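Local coordinates for protein RmpD (Hexulose-6-phosphate synthase) (Streptococcus mutans, PDB 3EXR) that is a TIM-barrel protein of the orotidine 5'-phosphate decarboxylase / HUMPS family, named as a hexulose-6-phosphate synthase and built as a two-subunit assembly, at residues V10-S15 with I21-S26; S15-A20 with S46-V51. All coordinates share one frame; numbering follows the deposited sequence.

Interaction 1 (V10-S15 with I21-S26); sequences VALDHS and ITAAVS
Ala23 and Ala24, two small residues in succession on helix 17-27, receive the side chains that Leu12 and His14 send across from the end of strand 7-12 and the loop after it. The methyl of Ala23 meets both. CE1 of the His14 imidazole lies 3.5 Å from Ala23 CB, and NE2 follows at 3.7 Å, so that the methyl lies obliquely to the imidazole, beside its CE1 and NE2 atoms. From the strand side, Leu12 CD2 comes within 3.8 Å of the same Ala23 CB. The backbone CA atoms of Leu12 and Ala23 are the nearest pair, 7.2 Å apart, a spacing that a methyl on one side and a leucine on the other can fill. Here a strand of the eight-stranded parallel TIM barrel is covered by the helix that follows it, the first half of a beta-alpha-beta crossover completed by strand 33-36. One residue further on, Ala24 takes the second branch of the leucine: Leu12 CD1 reaches Ala24 CB at 3.9 Å, while CD2 also touches the backbone N of Ala24. Leu12 can straddle the two alanines because its CG lies anti to the carbonyl carbon (chi1 -42°), which sends the fork out toward the helix. At Ser26 the hydroxyl OG donates to Ala23 O over 2.6 Å, turning this polar group back onto its own helix.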
loop_
_atom_site.group_PDB
_atom_site.type_symbol
_atom_site.label_atom_id
_atom_site.label_comp_id
_atom_site.label_asym_id
_atom_site.label_seq_id
_atom_site.Cartn_x
_atom_site.Cartn_y
_atom_site.Cartn_z
ATOM N N VAL A 10 -18.246 6.235 0.913
ATOM C CA VAL A 10 -17.609 7.057 -0.117
ATOM C C VAL A 10 -16.090 7.004 0.036
ATOM O O VAL A 10 -15.562 7.224 1.127
ATOM C CB VAL A 10 -18.085 8.548 -0.104
ATOM C CG1 VAL A 10 -17.743 9.248 1.219
ATOM C CG2 VAL A 10 -17.475 9.312 -1.247
ATOM N N ALA A 11 -15.429 6.642 -1.054
ATOM C CA ALA A 11 -13.980 6.644 -1.137
ATOM C C ALA A 11 -13.529 8.008 -1.624
ATOM O O ALA A 11 -14.062 8.535 -2.607
ATOM C CB ALA A 11 -13.518 5.563 -2.131
ATOM N N LEU A 12 -12.515 8.550 -0.956
ATOM C CA LEU A 12 -11.833 9.789 -1.356
ATOM C C LEU A 12 -10.433 9.459 -1.856
ATOM O O LEU A 12 -9.512 9.206 -1.072
ATOM C CB LEU A 12 -11.774 10.783 -0.204
ATOM C CG LEU A 12 -13.038 10.932 0.641
ATOM C CD1 LEU A 12 -12.687 11.563 1.968
ATOM C CD2 LEU A 12 -14.092 11.728 -0.140
ATOM N N ASP A 13 -10.273 9.418 -3.172
ATOM C CA ASP A 13 -9.023 8.981 -3.794
ATOM C C ASP A 13 -8.262 10.121 -4.464
ATOM O O ASP A 13 -7.413 9.886 -5.329
ATOM C CB ASP A 13 -9.266 7.841 -4.790
ATOM C CG ASP A 13 -9.954 6.619 -4.157
ATOM O OD1 ASP A 13 -9.450 6.143 -3.118
ATOM O OD2 ASP A 13 -10.991 6.101 -4.679
ATOM N N HIS A 14 -8.548 11.343 -4.021
ATOM C CA HIS A 14 -7.977 12.571 -4.561
ATOM C C HIS A 14 -6.476 12.644 -4.312
ATOM O O HIS A 14 -5.950 12.053 -3.360
ATOM C CB HIS A 14 -8.681 13.788 -3.942
ATOM C CG HIS A 14 -10.173 13.714 -4.050
ATOM N ND1 HIS A 14 -10.937 12.946 -3.200
ATOM C CD2 HIS A 14 -11.024 14.246 -4.949
ATOM C CE1 HIS A 14 -12.209 13.037 -3.555
ATOM N NE2 HIS A 14 -12.286 13.815 -4.618
ATOM N N SER A 15 -5.789 13.359 -5.194
ATOM C CA SER A 15 -4.353 13.553 -5.077
ATOM C C SER A 15 -3.925 14.768 -4.243
ATOM O O SER A 15 -2.743 15.083 -4.158
ATOM C CB SER A 15 -3.735 13.604 -6.479
ATOM O OG SER A 15 -3.780 12.342 -7.116
ATOM N N ILE A 21 -11.287 16.791 1.166
ATOM C CA ILE A 21 -12.114 17.477 2.164
ATOM C C ILE A 21 -13.375 18.016 1.494
ATOM O O ILE A 21 -14.478 17.864 2.018
ATOM C CB ILE A 21 -11.319 18.589 2.875
ATOM C CG1 ILE A 21 -10.151 17.970 3.688
ATOM C CG2 ILE A 21 -12.234 19.429 3.781
ATOM C CD1 ILE A 21 -9.215 18.973 4.317
ATOM N N THR A 22 -13.223 18.582 0.309
ATOM C CA THR A 22 -14.402 19.156 -0.362
ATOM C C THR A 22 -15.403 18.063 -0.711
ATOM O O THR A 22 -16.592 18.222 -0.510
ATOM C CB THR A 22 -14.002 19.980 -1.580
ATOM O OG1 THR A 22 -13.216 21.090 -1.147
ATOM C CG2 THR A 22 -15.208 20.561 -2.293
ATOM N N ALA A 23 -14.908 16.939 -1.215
ATOM C CA ALA A 23 -15.806 15.825 -1.571
ATOM C C ALA A 23 -16.493 15.257 -0.318
ATOM O O ALA A 23 -17.711 14.963 -0.323
ATOM C CB ALA A 23 -15.059 14.736 -2.310
ATOM N N ALA A 24 -15.728 15.081 0.758
ATOM C CA ALA A 24 -16.271 14.552 2.019
ATOM C C ALA A 24 -17.388 15.402 2.576
ATOM O O ALA A 24 -18.440 14.884 2.974
ATOM C CB ALA A 24 -15.181 14.423 3.063
ATOM N N VAL A 25 -17.175 16.705 2.580
ATOM C CA VAL A 25 -18.197 17.628 3.079
ATOM C C VAL A 25 -19.456 17.586 2.206
ATOM O O VAL A 25 -20.562 17.707 2.718
ATOM C CB VAL A 25 -17.627 19.061 3.229
ATOM C CG1 VAL A 25 -18.747 20.082 3.545
ATOM C CG2 VAL A 25 -16.590 19.088 4.336
ATOM N N SER A 26 -19.288 17.380 0.897
ATOM C CA SER A 26 -20.432 17.350 -0.031
ATOM C C SER A 26 -21.393 16.197 0.190
ATOM O O SER A 26 -22.576 16.332 -0.121
ATOM C CB SER A 26 -19.963 17.369 -1.495
ATOM O OG SER A 26 -19.413 16.125 -1.915
#

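Interaction 2 (S15-A20 with S46-V51); sequences SNLKGA and SELVEV
Helices 17-27 and 47-55 face each other near their N-terminal ends, with the CA atoms of Leu17 and Leu48 the closest backbone pair at 7.3 Å. Leu48 bridges the gap, its two methyl branches dividing the work. CD1 meets Leu17 CD1 at 3.9 Å and lies 4.1 Å from Ala20 CB; CD2 approaches the same Ala20 methyl at 4.0 Å. One fork thus rests on two residues of the first turn of the partner helix, with Ala20 small enough to let it come close. Leu17 starts out alongside the interface, and with CG anti to the backbone N (chi1 -177°) its end comes nearer to Leu48. The two leucines slide past each other in opposite directions, meeting through one methyl from each. Cys40 of helix 38-44 touches both Ala20 and Leu48 and extends the apolar patch, while Ile21 continues it along the first helix. These two helices belong to the outer layer of the TIM barrel, where neighbouring helices pack against one another around the sheet. At the start of the first helix Asn16 is the N-cap: its OD1 accepts from Gly19 N at 2.9 Å, with the donor tilted 24° from the carbonyl plane. That bond satisfies one of the amide N-H groups of the first turn, the turn that carries Leu17. Across the interface itself the partners are entirely aliphatic, which implies that this part of the helix pair is held mainly by van der Waals contact and, around the buried Ala20 and Leu48, by exclusion of water, probably with shape rather than directional bonds setting the fit.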
loop_
_atom_site.group_PDB
_atom_site.type_symbol
_atom_site.label_atom_id
_atom_site.label_comp_id
_atom_site.label_asym_id
_atom_site.label_seq_id
_atom_site.Cartn_x
_atom_site.Cartn_y
_atom_site.Cartn_z
ATOM N N SER A 15 -5.789 13.359 -5.194
ATOM C CA SER A 15 -4.353 13.553 -5.077
ATOM C C SER A 15 -3.925 14.768 -4.243
ATOM O O SER A 15 -2.743 15.083 -4.158
ATOM C CB SER A 15 -3.735 13.604 -6.479
ATOM O OG SER A 15 -3.780 12.342 -7.116
ATOM N N ASN A 16 -4.901 15.449 -3.640
ATOM C CA ASN A 16 -4.635 16.583 -2.780
ATOM C C ASN A 16 -5.674 16.688 -1.665
ATOM O O ASN A 16 -6.739 16.057 -1.691
ATOM C CB ASN A 16 -4.496 17.866 -3.616
ATOM C CG ASN A 16 -5.714 18.151 -4.454
ATOM O OD1 ASN A 16 -6.839 17.901 -4.042
ATOM N ND2 ASN A 16 -5.489 18.656 -5.664
ATOM N N LEU A 17 -5.304 17.437 -0.642
ATOM C CA LEU A 17 -6.074 17.566 0.577
ATOM C C LEU A 17 -7.415 18.241 0.293
ATOM O O LEU A 17 -8.471 17.755 0.742
ATOM C CB LEU A 17 -5.275 18.361 1.601
ATOM C CG LEU A 17 -5.965 18.480 2.943
ATOM C CD1 LEU A 17 -6.104 17.094 3.603
ATOM C CD2 LEU A 17 -5.262 19.479 3.834
ATOM N N LYS A 18 -7.386 19.318 -0.491
ATOM C CA LYS A 18 -8.611 20.061 -0.771
ATOM C C LYS A 18 -9.656 19.196 -1.480
ATOM O O LYS A 18 -10.836 19.273 -1.161
ATOM C CB LYS A 18 -8.309 21.339 -1.566
ATOM C CG LYS A 18 -7.911 21.111 -3.019
ATOM C CD LYS A 18 -7.489 22.414 -3.686
ATOM C CE LYS A 18 -7.282 22.245 -5.179
ATOM N NZ LYS A 18 -6.825 23.538 -5.787
ATOM N N GLY A 19 -9.231 18.327 -2.389
ATOM C CA GLY A 19 -10.223 17.516 -3.116
ATOM C C GLY A 19 -10.938 16.526 -2.208
ATOM O O GLY A 19 -12.164 16.305 -2.304
ATOM N N ALA A 20 -10.164 15.906 -1.304
ATOM C CA ALA A 20 -10.734 14.957 -0.325
ATOM C C ALA A 20 -11.697 15.649 0.627
ATOM O O ALA A 20 -12.801 15.165 0.880
ATOM C CB ALA A 20 -9.628 14.285 0.494
ATOM N N SER A 46 -1.602 11.342 7.329
ATOM C CA SER A 46 -2.690 10.848 8.161
ATOM C C SER A 46 -3.490 11.949 8.826
ATOM O O SER A 46 -4.525 11.675 9.423
ATOM C CB SER A 46 -2.144 9.865 9.190
ATOM O OG SER A 46 -1.257 10.507 10.100
ATOM N N GLU A 47 -3.047 13.194 8.742
ATOM C CA GLU A 47 -3.800 14.267 9.378
ATOM C C GLU A 47 -5.231 14.336 8.782
ATOM O O GLU A 47 -6.181 14.654 9.470
ATOM C CB GLU A 47 -3.078 15.612 9.354
ATOM C CG GLU A 47 -3.830 16.694 10.126
ATOM C CD GLU A 47 -3.085 18.007 10.285
ATOM O OE1 GLU A 47 -2.251 18.367 9.427
ATOM O OE2 GLU A 47 -3.398 18.712 11.269
ATOM N N LEU A 48 -5.360 13.971 7.517
ATOM C CA LEU A 48 -6.669 13.898 6.873
ATOM C C LEU A 48 -7.648 13.061 7.693
ATOM O O LEU A 48 -8.839 13.427 7.819
ATOM C CB LEU A 48 -6.542 13.329 5.453
ATOM C CG LEU A 48 -7.854 13.051 4.693
ATOM C CD1 LEU A 48 -8.652 14.308 4.468
ATOM C CD2 LEU A 48 -7.574 12.374 3.367
ATOM N N VAL A 49 -7.168 11.947 8.245
ATOM C CA VAL A 49 -8.056 11.072 9.027
ATOM C C VAL A 49 -8.655 11.844 10.207
ATOM O O VAL A 49 -9.838 11.753 10.494
ATOM C CB VAL A 49 -7.320 9.802 9.532
ATOM C CG1 VAL A 49 -8.203 8.973 10.442
ATOM C CG2 VAL A 49 -6.856 8.959 8.350
ATOM N N GLU A 50 -7.800 12.595 10.881
ATOM C CA GLU A 50 -8.214 13.417 12.018
ATOM C C GLU A 50 -9.188 14.556 11.626
ATOM O O GLU A 50 -10.148 14.840 12.341
ATOM C CB GLU A 50 -6.974 13.961 12.728
ATOM C CG GLU A 50 -7.253 14.602 14.069
ATOM C CD GLU A 50 -6.004 14.855 14.914
ATOM O OE1 GLU A 50 -4.978 14.204 14.689
ATOM O OE2 GLU A 50 -6.088 15.690 15.843
ATOM N N VAL A 51 -8.948 15.178 10.484
ATOM C CA VAL A 51 -9.843 16.221 9.977
ATOM C C VAL A 51 -11.221 15.606 9.705
ATOM O O VAL A 51 -12.224 16.204 10.063
ATOM C CB VAL A 51 -9.273 16.889 8.711
ATOM C CG1 VAL A 51 -10.296 17.792 8.035
ATOM C CG2 VAL A 51 -7.977 17.662 9.050
#

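From the N terminus, the chain runs up strand 7-12, turns through His14 and Ser15 and enters helix 17-27, whose second half, 21-26, packs back on the strand to close the short loop of interaction 1. It then passes through strand 33-36 and helix 38-44 before helix 47-55 returns to the first helix, closing the longer loop of interaction 2. The two contacts cross, their segments alternating along the chain, and share Ser15. Helix 17-27 serves both: interaction 1 ties it to the barrel sheet, interaction 2 to the next part of the helical shell. They meet directly where His14 packs on Ala20 and Ile21 on Leu48.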